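Local structure of germination protein YpeB (Bacillus megaterium QM B1551, 5BOI) at residues A[93-96]-A[97-101]. The protein takes part in the germination of bacterial spores, where this C-terminal, PepSY-containing part is probably inhibitory, perhaps restraining a cortex-lytic enzyme. Residues are numbered along the deposited sequence; the frame is centred on the assembly and turned at random.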
ATOM      1  N   THR A  93       3.166   9.661   0.259  1.00 28.28           N
ATOM      2  CA  THR A  93       3.303   9.648  -1.197  1.00 37.19           C
ATOM      3  C   THR A  93       4.752   9.970  -1.601  1.00 42.81           C
ATOM      4  O   THR A  93       5.337   9.299  -2.462  1.00 37.94           O
ATOM      5  CB  THR A  93       2.327  10.646  -1.837  1.00 34.52           C
ATOM      6  OG1 THR A  93       0.975  10.284  -1.470  1.00 32.24           O
ATOM      7  CG2 THR A  93       2.504  10.675  -3.369  1.00 36.31           C
ATOM      8  N   LYS A  94       5.345  10.970  -0.950  1.00 38.34           N
ATOM      9  CA  LYS A  94       6.711  11.388  -1.279  1.00 45.89           C
ATOM     10  C   LYS A  94       7.718  10.293  -0.953  1.00 40.67           C
ATOM     11  O   LYS A  94       8.660  10.043  -1.714  1.00 42.59           O
ATOM     12  CB  LYS A  94       7.095  12.655  -0.511  1.00 44.20           C
ATOM     13  CG  LYS A  94       8.558  13.073  -0.757  1.00 51.14           C
ATOM     14  CD  LYS A  94       9.045  14.130   0.226  1.00 63.64           C
ATOM     15  CE  LYS A  94      10.491  14.572  -0.089  1.00 60.36           C
ATOM     16  NZ  LYS A  94      10.766  14.686  -1.555  1.00 65.30           N
ATOM     17  N   PHE A  95       7.510   9.649   0.189  1.00 36.64           N
ATOM     18  CA  PHE A  95       8.391   8.581   0.635  1.00 39.32           C
ATOM     19  C   PHE A  95       8.464   7.476  -0.420  1.00 34.23           C
ATOM     20  O   PHE A  95       9.564   7.055  -0.804  1.00 35.08           O
ATOM     21  CB  PHE A  95       7.911   8.003   1.966  1.00 33.37           C
ATOM     22  CG  PHE A  95       8.735   6.850   2.454  1.00 33.57           C
ATOM     23  CD1 PHE A  95       9.882   7.071   3.193  1.00 38.02           C
ATOM     24  CD2 PHE A  95       8.362   5.547   2.184  1.00 39.53           C
ATOM     25  CE1 PHE A  95      10.642   6.017   3.648  1.00 38.19           C
ATOM     26  CE2 PHE A  95       9.129   4.481   2.640  1.00 41.51           C
ATOM     27  CZ  PHE A  95      10.275   4.729   3.376  1.00 37.74           C
ATOM     28  N   LEU A  96       7.299   7.041  -0.904  1.00 31.85           N
ATOM     29  CA  LEU A  96       7.253   5.970  -1.904  1.00 38.79           C
ATOM     30  C   LEU A  96       8.041   6.354  -3.150  1.00 41.58           C
ATOM     31  O   LEU A  96       8.868   5.578  -3.622  1.00 38.24           O
ATOM     32  CB  LEU A  96       5.812   5.615  -2.282  1.00 30.84           C
ATOM     33  CG  LEU A  96       5.035   4.905  -1.164  1.00 29.97           C
ATOM     34  CD1 LEU A  96       3.576   4.744  -1.507  1.00 34.59           C
ATOM     35  CD2 LEU A  96       5.683   3.561  -0.886  1.00 38.49           C
ATOM     36  N   LYS A  97       7.795   7.555  -3.661  1.00 34.62           N
ATOM     37  CA  LYS A  97       8.477   8.023  -4.858  1.00 40.69           C
ATOM     38  C   LYS A  97       9.980   8.145  -4.620  1.00 45.18           C
ATOM     39  O   LYS A  97      10.775   7.837  -5.502  1.00 45.79           O
ATOM     40  CB  LYS A  97       7.888   9.358  -5.319  1.00 43.09           C
ATOM     41  CG  LYS A  97       6.374   9.314  -5.469  1.00 55.15           C
ATOM     42  CD  LYS A  97       5.880  10.083  -6.666  1.00 64.67           C
ATOM     43  CE  LYS A  97       4.625   9.439  -7.237  1.00 70.64           C
ATOM     44  NZ  LYS A  97       4.877   8.055  -7.733  1.00 70.33           N
ATOM     45  N   ASP A  98      10.368   8.582  -3.426  1.00 39.46           N
ATOM     46  CA  ASP A  98      11.787   8.708  -3.090  1.00 53.75           C
ATOM     47  C   ASP A  98      12.497   7.362  -2.958  1.00 50.83           C
ATOM     48  O   ASP A  98      13.731   7.303  -3.028  1.00 48.55           O
ATOM     49  CB  ASP A  98      11.984   9.499  -1.788  1.00 53.88           C
ATOM     50  CG  ASP A  98      11.645  10.970  -1.933  1.00 53.62           C
ATOM     51  OD1 ASP A  98      11.573  11.456  -3.079  1.00 52.49           O
ATOM     52  OD2 ASP A  98      11.471  11.648  -0.900  1.00 61.41           O
ATOM     53  N   HIS A  99      11.738   6.287  -2.766  1.00 44.86           N
ATOM     54  CA  HIS A  99      12.354   4.987  -2.520  1.00 38.66           C
ATOM     55  C   HIS A  99      12.018   3.950  -3.584  1.00 44.42           C
ATOM     56  O   HIS A  99      11.907   2.765  -3.278  1.00 55.87           O
ATOM     57  CB  HIS A  99      11.964   4.475  -1.134  1.00 41.04           C
ATOM     58  CG  HIS A  99      12.585   5.256  -0.021  1.00 44.16           C
ATOM     59  ND1 HIS A  99      12.072   6.457   0.420  1.00 52.03           N
ATOM     60  CD2 HIS A  99      13.712   5.041   0.698  1.00 45.14           C
ATOM     61  CE1 HIS A  99      12.837   6.934   1.385  1.00 54.70           C
ATOM     62  NE2 HIS A  99      13.842   6.094   1.572  1.00 55.28           N
ATOM     63  N   ARG A 100      11.845   4.416  -4.822  1.00 38.69           N
ATOM     64  CA  ARG A 100      11.709   3.571  -6.014  1.00 53.03           C
ATOM     65  C   ARG A 100      10.394   2.803  -6.112  1.00 57.11           C
ATOM     66  O   ARG A 100      10.296   1.838  -6.868  1.00 62.25           O
ATOM     67  CB  ARG A 100      12.873   2.577  -6.115  1.00 67.17           C
ATOM     68  CG  ARG A 100      14.178   3.191  -6.591  1.00 82.64           C
ATOM     69  CD  ARG A 100      15.357   2.244  -6.389  1.00 96.42           C
ATOM     70  NE  ARG A 100      14.950   0.841  -6.356  1.00106.12           N
ATOM     71  CZ  ARG A 100      15.723  -0.149  -5.921  1.00110.24           C
ATOM     72  NH1 ARG A 100      15.271  -1.396  -5.922  1.00110.89           N
ATOM     73  NH2 ARG A 100      16.949   0.108  -5.485  1.00109.82           N
ATOM     74  N   PHE A 101       9.389   3.227  -5.353  1.00 48.71           N
ATOM     75  CA  PHE A 101       8.047   2.681  -5.514  1.00 47.74           C
ATOM     76  C   PHE A 101       7.246   3.663  -6.334  1.00 45.02           C
ATOM     77  O   PHE A 101       6.617   4.572  -5.791  1.00 44.88           O
ATOM     78  CB  PHE A 101       7.380   2.416  -4.162  1.00 39.54           C
ATOM     79  CG  PHE A 101       7.959   1.246  -3.431  1.00 40.99           C
ATOM     80  CD1 PHE A 101       7.481  -0.031  -3.657  1.00 45.66           C
ATOM     81  CD2 PHE A 101       9.001   1.421  -2.534  1.00 43.74           C
ATOM     82  CE1 PHE A 101       8.016  -1.118  -2.992  1.00 46.90           C
ATOM     83  CE2 PHE A 101       9.546   0.336  -1.865  1.00 44.94           C
ATOM     84  CZ  PHE A 101       9.055  -0.933  -2.094  1.00 43.21           C
TER
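L96 and F101 close the C-terminal end of helix 85-98 in a Schellman motif, a worked example of how a helix is stopped by backbone and side chains together. The amide N of F101 turns back to O of L96 at 3.0 Å, five residues earlier, and R100 between H99 and F101 takes the left-handed conformation (phi 71°) that permits the reversal. The same carbonyl is gripped twice: N of H99 approaches O of L96 at 3.1 Å from above the carbonyl plane, on the face opposite to F101 N. One turn back, ordinary helical bonding persists, with D98 N donating to K94 O at 2.8 Å.

The aromatic contact lies on a partly covered flank of this last turn. H99 does two jobs: ND1 donates to O of F95 at 2.9 Å, the acceptor lying in the imidazole plane, while the ring forms an offset stack on the F95 ring, planes inclined by 29°. F95 swings its CG anti to the backbone N (chi1 177°), which carries the phenyl along the helix toward the histidine, and the two CE1 atoms of F95 and H99 come within 3.3 Å. F22 meets both rings edge-to-face. With an alanine in place of H99 the imidazole is gone, and the F95 carbonyl would probably lose its side-chain donor and one face of the phenyl its stacking partner.

On the exposed side, K94 and D98 form a salt bridge four residues apart. The lysine runs extended as far as CE and then bends, bringing NZ to 3.2 Å from OD2 of D98, a weak hydrogen bond. On the buried side, L96 lies against F120, M137 and F149 of strands 115-123, 134-140 and 146-150, and its CD2 meets CB of F101 at 3.9 Å.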